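PDB 5FX8: manganese lipoxygenase from Gaeumannomyces graminis, which oxygenates linoleic and alpha-linolenic acids to 11S- and 13R-hydroperoxy fatty acids, using a catalytic manganese ion. Local coordinates for residues G127-T130 and L131-A135; Q462-D465 and V466-V470. All blocks are in the same frame, centred on the assembly; numbering follows the deposited sequence.

Overall arrangement
Interactions 1 and 2 are both local contacts within one lipoxygenase chain. Interaction 1 comes first. It is a turn in the loop between helix 86-124 and helix 161-166, about 29 Å from the centre of the chain. Interaction 2 is one stretch of helix 460-481 and is more deeply buried, about 18 Å from that centre. The two lie on opposite sides of it, with their own centres about 47 Å apart and nearest atoms about 34 Å apart, so they do not touch. Interaction 1 lies away from the manganese site. Interaction 2 belongs to the helix that carries the manganese ligand His-478, with the ligand Asn-482 just beyond its end.

Interaction 1 of 2, residues G127-T130 and L131-A135; sequences GFKT and LDDFA
Phe-128 and Asp-133 both turn CG away from their own carbonyl carbon and beside the backbone N (chi1 -61° and -56°). This lays the Phe-128 ring against Phe-134 and swings the Asp-133 carboxylate back to the backbone N-H groups of residues 129 and 130. There OD2 of Asp-133 takes both. Lys-129 N donates to Asp-133 OD2 at 2.9 Å, on the anti lone pair. Thr-130 N reaches Asp-133 OD2 at 3.1 Å, from above the carboxylate plane. In return, Asp-133 N donates to Thr-130 O at 3.2 Å, which closes the first turn of the 3-10 segment 131-135. Beside it, Thr-130 OG1 donates to Asp-132 OD2 at 3.2 Å, again from above the carboxylate plane. An acidic side chain in the first turn thus folds back onto the N-H groups just before the 3-10 segment.

On the aromatic side, the Phe-128 and Phe-134 rings form a tilted face-to-face stack. Their centroids are 4.3 Å apart and their planes 29° apart. CE2 of Phe-128 lies over one face of the Phe-134 ring, toward its rim, 3.7 Å from CE1 of Phe-134. Phe-134 also packs on Leu-493, Leu-520 and Leu-523, which ties the turn to other loops. Phe-128 N also donates to Glu-526 OE2, outside the turn.

Two N-H groups gripping one carboxylate oxygen should fix the rotation of Asp-133. They would also probably favour its ionised form.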
ATOM      1  N   GLY A 127       7.396   1.167 -29.662  1.00 33.66           N
ATOM      2  CA  GLY A 127       8.248   1.676 -28.613  1.00 36.53           C
ATOM      3  C   GLY A 127       8.080   3.171 -28.412  1.00 33.82           C
ATOM      4  O   GLY A 127       7.077   3.768 -28.797  1.00 33.19           O
ATOM      5  N   PHE A 128       9.077   3.772 -27.772  1.00 30.43           N
ATOM      6  CA  PHE A 128       9.046   5.185 -27.435  1.00 31.18           C
ATOM      7  C   PHE A 128       9.905   5.921 -28.445  1.00 34.17           C
ATOM      8  O   PHE A 128      11.124   5.740 -28.476  1.00 32.99           O
ATOM      9  CB  PHE A 128       9.571   5.459 -26.026  1.00 32.19           C
ATOM     10  CG  PHE A 128       8.794   4.802 -24.935  1.00 31.06           C
ATOM     11  CD1 PHE A 128       7.458   4.520 -25.094  1.00 27.81           C
ATOM     12  CD2 PHE A 128       9.413   4.466 -23.738  1.00 25.37           C
ATOM     13  CE1 PHE A 128       6.758   3.913 -24.094  1.00 27.08           C
ATOM     14  CE2 PHE A 128       8.703   3.863 -22.727  1.00 24.48           C
ATOM     15  CZ  PHE A 128       7.381   3.585 -22.907  1.00 24.79           C
ATOM     16  N   LYS A 129       9.274   6.764 -29.254  1.00 38.36           N
ATOM     17  CA  LYS A 129      10.008   7.694 -30.098  1.00 38.74           C
ATOM     18  C   LYS A 129      10.041   9.104 -29.534  1.00 34.74           C
ATOM     19  O   LYS A 129      10.922   9.874 -29.906  1.00 35.44           O
ATOM     20  CB  LYS A 129       9.394   7.739 -31.496  1.00 37.09           C
ATOM     21  CG  LYS A 129       8.962   6.393 -32.009  1.00 38.17           C
ATOM     22  CD  LYS A 129       7.488   6.399 -32.377  1.00 43.35           C
ATOM     23  CE  LYS A 129       7.122   5.128 -33.109  1.00 43.10           C
ATOM     24  NZ  LYS A 129       7.484   3.966 -32.268  1.00 40.89           N
ATOM     25  N   THR A 130       9.101   9.460 -28.666  1.00 34.74           N
ATOM     26  CA  THR A 130       9.044  10.794 -28.089  1.00 35.28           C
ATOM     27  C   THR A 130       8.512  10.665 -26.668  1.00 33.78           C
ATOM     28  O   THR A 130       8.028   9.608 -26.271  1.00 40.19           O
ATOM     29  CB  THR A 130       8.179  11.730 -28.939  1.00 36.24           C
ATOM     30  OG1 THR A 130       8.074  12.996 -28.287  1.00 48.21           O
ATOM     31  CG2 THR A 130       6.787  11.165 -29.126  1.00 36.18           C
ATOM     32  N   LEU A 131       8.613  11.744 -25.888  1.00 33.65           N
ATOM     33  CA  LEU A 131       8.147  11.676 -24.504  1.00 31.75           C
ATOM     34  C   LEU A 131       6.648  11.412 -24.401  1.00 32.15           C
ATOM     35  O   LEU A 131       6.191  10.925 -23.369  1.00 29.32           O
ATOM     36  CB  LEU A 131       8.493  12.961 -23.750  1.00 29.90           C
ATOM     37  CG  LEU A 131       9.595  12.935 -22.686  1.00 27.56           C
ATOM     38  CD1 LEU A 131      10.864  12.362 -23.228  1.00 32.53           C
ATOM     39  CD2 LEU A 131       9.883  14.314 -22.215  1.00 25.32           C
ATOM     40  N   ASP A 132       5.871  11.701 -25.440  1.00 33.89           N
ATOM     41  CA  ASP A 132       4.429  11.522 -25.328  1.00 33.74           C
ATOM     42  C   ASP A 132       4.043  10.055 -25.391  1.00 30.91           C
ATOM     43  O   ASP A 132       2.990   9.677 -24.874  1.00 30.40           O
ATOM     44  CB  ASP A 132       3.706  12.301 -26.427  1.00 37.09           C
ATOM     45  CG  ASP A 132       4.321  13.616 -26.717  1.00 44.58           C
ATOM     46  OD1 ASP A 132       4.100  14.522 -25.963  1.00 50.60           O
ATOM     47  OD2 ASP A 132       5.036  13.746 -27.697  1.00 45.87           O
ATOM     48  N   ASP A 133       4.871   9.214 -26.018  1.00 32.79           N
ATOM     49  CA  ASP A 133       4.573   7.786 -26.081  1.00 30.16           C
ATOM     50  C   ASP A 133       4.640   7.128 -24.716  1.00 28.08           C
ATOM     51  O   ASP A 133       4.169   6.000 -24.565  1.00 26.43           O
ATOM     52  CB  ASP A 133       5.527   7.068 -27.037  1.00 31.03           C
ATOM     53  CG  ASP A 133       5.505   7.655 -28.429  1.00 38.46           C
ATOM     54  OD1 ASP A 133       4.423   8.126 -28.832  1.00 39.73           O
ATOM     55  OD2 ASP A 133       6.565   7.671 -29.105  1.00 34.62           O
ATOM     56  N   PHE A 134       5.210   7.801 -23.721  1.00 26.09           N
ATOM     57  CA  PHE A 134       5.153   7.281 -22.369  1.00 24.31           C
ATOM     58  C   PHE A 134       3.730   7.127 -21.879  1.00 23.94           C
ATOM     59  O   PHE A 134       3.495   6.362 -20.950  1.00 23.76           O
ATOM     60  CB  PHE A 134       5.929   8.175 -21.422  1.00 23.31           C
ATOM     61  CG  PHE A 134       7.355   7.792 -21.267  1.00 21.93           C
ATOM     62  CD1 PHE A 134       7.734   6.840 -20.337  1.00 22.17           C
ATOM     63  CD2 PHE A 134       8.325   8.372 -22.045  1.00 23.71           C
ATOM     64  CE1 PHE A 134       9.059   6.477 -20.191  1.00 19.41           C
ATOM     65  CE2 PHE A 134       9.655   8.012 -21.900  1.00 24.13           C
ATOM     66  CZ  PHE A 134      10.017   7.067 -20.970  1.00 21.41           C
ATOM     67  N   ALA A 135       2.772   7.813 -22.487  1.00 24.69           N
ATOM     68  CA  ALA A 135       1.389   7.611 -22.089  1.00 23.80           C
ATOM     69  C   ALA A 135       0.895   6.222 -22.456  1.00 24.78           C
ATOM     70  O   ALA A 135      -0.046   5.728 -21.839  1.00 30.66           O
ATOM     71  CB  ALA A 135       0.497   8.674 -22.717  1.00 27.13           C
TER

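Interaction 2 of 2, residues Q462-D465 and V466-V470; sequences QLVD and VLTHV
Leu-463 and Leu-467 meet one turn apart on the helix, with CG of Leu-463 4.0 Å from CD1 of Leu-467. The Leu-463 side chain leaves the backbone pointing away from residues 466-470. Its CG is anti to the backbone N (chi1 -179°), and its branched end comes back within reach of Leu-467. Leu-467 N donates to Leu-463 O at 3.0 Å. Three more backbone bonds of the same kind run alongside. Val-466 N donates to Gln-462 O at 3.0 Å, Thr-468 N to Val-464 O at 2.9 Å, and His-469 N to Asp-465 O at 2.9 Å. The Thr-468 hydroxyl also lies close to Val-464 O, though at a doubtful distance.

Around this first shell, helix 434-444 brings Leu-436 and Trp-439 against Leu-463, and Trp-439 also touches Val-466. Val-464, Leu-467 and Thr-468 pack on helix 396-420, and Arg-409 of that helix forms a salt bridge with OD1 of Asp-465. The His-469 ring meets Phe-369 and Tyr-373, which lie outside that helix, edge-to-face.

The four backbone bonds are the i to i+4 bonds of an alpha-helix. This buried part belongs to helix 460-481 of the lipoxygenase fold, where, further along, His-478 binds the catalytic manganese.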
ATOM      1  N   GLN A 462      -3.177  13.388  26.175  1.00 15.16           N
ATOM      2  CA  GLN A 462      -1.898  12.822  25.763  1.00 16.24           C
ATOM      3  C   GLN A 462      -2.088  11.443  25.166  1.00 13.90           C
ATOM      4  O   GLN A 462      -1.569  11.144  24.085  1.00 16.90           O
ATOM      5  CB  GLN A 462      -0.936  12.756  26.943  1.00 14.55           C
ATOM      6  CG  GLN A 462      -0.430  14.089  27.370  1.00 19.67           C
ATOM      7  CD  GLN A 462       0.521  13.999  28.516  1.00 19.50           C
ATOM      8  OE1 GLN A 462       0.110  13.955  29.670  1.00 18.61           O
ATOM      9  NE2 GLN A 462       1.812  13.973  28.209  1.00 18.17           N
ATOM     10  N   LEU A 463      -2.831  10.590  25.860  1.00 12.16           N
ATOM     11  CA  LEU A 463      -3.134   9.295  25.299  1.00 12.26           C
ATOM     12  C   LEU A 463      -3.847   9.436  23.957  1.00 11.31           C
ATOM     13  O   LEU A 463      -3.544   8.705  23.009  1.00 22.88           O
ATOM     14  CB  LEU A 463      -3.960   8.495  26.299  1.00 12.17           C
ATOM     15  CG  LEU A 463      -4.285   7.106  25.781  1.00 10.48           C
ATOM     16  CD1 LEU A 463      -2.994   6.386  25.524  1.00  9.20           C
ATOM     17  CD2 LEU A 463      -5.159   6.343  26.713  1.00  9.30           C
ATOM     18  N   VAL A 464      -4.777  10.384  23.851  1.00 10.99           N
ATOM     19  CA  VAL A 464      -5.507  10.577  22.603  1.00 11.65           C
ATOM     20  C   VAL A 464      -4.560  11.012  21.491  1.00 13.52           C
ATOM     21  O   VAL A 464      -4.729  10.623  20.330  1.00 16.85           O
ATOM     22  CB  VAL A 464      -6.663  11.581  22.808  1.00 12.31           C
ATOM     23  CG1 VAL A 464      -7.285  11.983  21.513  1.00 11.33           C
ATOM     24  CG2 VAL A 464      -7.714  10.985  23.667  1.00 12.87           C
ATOM     25  N   ASP A 465      -3.550  11.822  21.821  1.00 14.49           N
ATOM     26  CA  ASP A 465      -2.549  12.198  20.826  1.00 10.06           C
ATOM     27  C   ASP A 465      -1.785  10.991  20.320  1.00  8.79           C
ATOM     28  O   ASP A 465      -1.591  10.832  19.118  1.00  7.91           O
ATOM     29  CB  ASP A 465      -1.564  13.188  21.406  1.00 11.74           C
ATOM     30  CG  ASP A 465      -2.142  14.554  21.575  1.00 15.40           C
ATOM     31  OD1 ASP A 465      -3.245  14.827  21.036  1.00 12.53           O
ATOM     32  OD2 ASP A 465      -1.467  15.351  22.263  1.00 15.23           O
ATOM     33  N   VAL A 466      -1.335  10.145  21.233  1.00  8.72           N
ATOM     34  CA  VAL A 466      -0.597   8.946  20.860  1.00  9.11           C
ATOM     35  C   VAL A 466      -1.422   8.059  19.934  1.00  8.33           C
ATOM     36  O   VAL A 466      -0.973   7.685  18.841  1.00  8.00           O
ATOM     37  CB  VAL A 466      -0.150   8.201  22.130  1.00  9.09           C
ATOM     38  CG1 VAL A 466       0.331   6.801  21.813  1.00  9.03           C
ATOM     39  CG2 VAL A 466       0.927   8.977  22.790  1.00  8.09           C
ATOM     40  N   LEU A 467      -2.644   7.724  20.344  1.00  9.43           N
ATOM     41  CA  LEU A 467      -3.482   6.833  19.551  1.00  9.13           C
ATOM     42  C   LEU A 467      -3.887   7.460  18.217  1.00  7.43           C
ATOM     43  O   LEU A 467      -3.953   6.767  17.191  1.00 12.07           O
ATOM     44  CB  LEU A 467      -4.705   6.428  20.362  1.00  8.83           C
ATOM     45  CG  LEU A 467      -4.421   5.801  21.725  1.00  9.89           C
ATOM     46  CD1 LEU A 467      -5.680   5.350  22.426  1.00  7.01           C
ATOM     47  CD2 LEU A 467      -3.456   4.633  21.582  1.00 10.21           C
ATOM     48  N   THR A 468      -4.136   8.767  18.202  1.00  7.97           N
ATOM     49  CA  THR A 468      -4.417   9.449  16.948  1.00  9.05           C
ATOM     50  C   THR A 468      -3.222   9.404  16.009  1.00 15.40           C
ATOM     51  O   THR A 468      -3.369   9.143  14.812  1.00  7.44           O
ATOM     52  CB  THR A 468      -4.818  10.883  17.228  1.00  8.25           C
ATOM     53  OG1 THR A 468      -5.837  10.866  18.210  1.00  9.37           O
ATOM     54  CG2 THR A 468      -5.377  11.511  16.008  1.00  7.28           C
ATOM     55  N   HIS A 469      -2.037   9.650  16.532  1.00  7.98           N
ATOM     56  CA  HIS A 469      -0.871   9.669  15.679  1.00 13.38           C
ATOM     57  C   HIS A 469      -0.559   8.278  15.139  1.00  8.67           C
ATOM     58  O   HIS A 469      -0.121   8.141  13.994  1.00  9.65           O
ATOM     59  CB  HIS A 469       0.299  10.247  16.454  1.00  8.05           C
ATOM     60  CG  HIS A 469       1.484  10.517  15.607  1.00  7.86           C
ATOM     61  ND1 HIS A 469       1.444  11.361  14.526  1.00  8.23           N
ATOM     62  CD2 HIS A 469       2.739  10.027  15.658  1.00 13.81           C
ATOM     63  CE1 HIS A 469       2.630  11.389  13.952  1.00  8.81           C
ATOM     64  NE2 HIS A 469       3.434  10.588  14.622  1.00 11.05           N
ATOM     65  N   VAL A 470      -0.797   7.228  15.926  1.00  8.97           N
ATOM     66  CA  VAL A 470      -0.545   5.906  15.379  1.00  6.40           C
ATOM     67  C   VAL A 470      -1.543   5.593  14.277  1.00  8.93           C
ATOM     68  O   VAL A 470      -1.158   5.194  13.173  1.00 18.28           O
ATOM     69  CB  VAL A 470      -0.549   4.815  16.457  1.00  6.42           C
ATOM     70  CG1 VAL A 470      -0.389   3.502  15.761  1.00  6.00           C
ATOM     71  CG2 VAL A 470       0.581   5.009  17.408  1.00  5.85           C
TER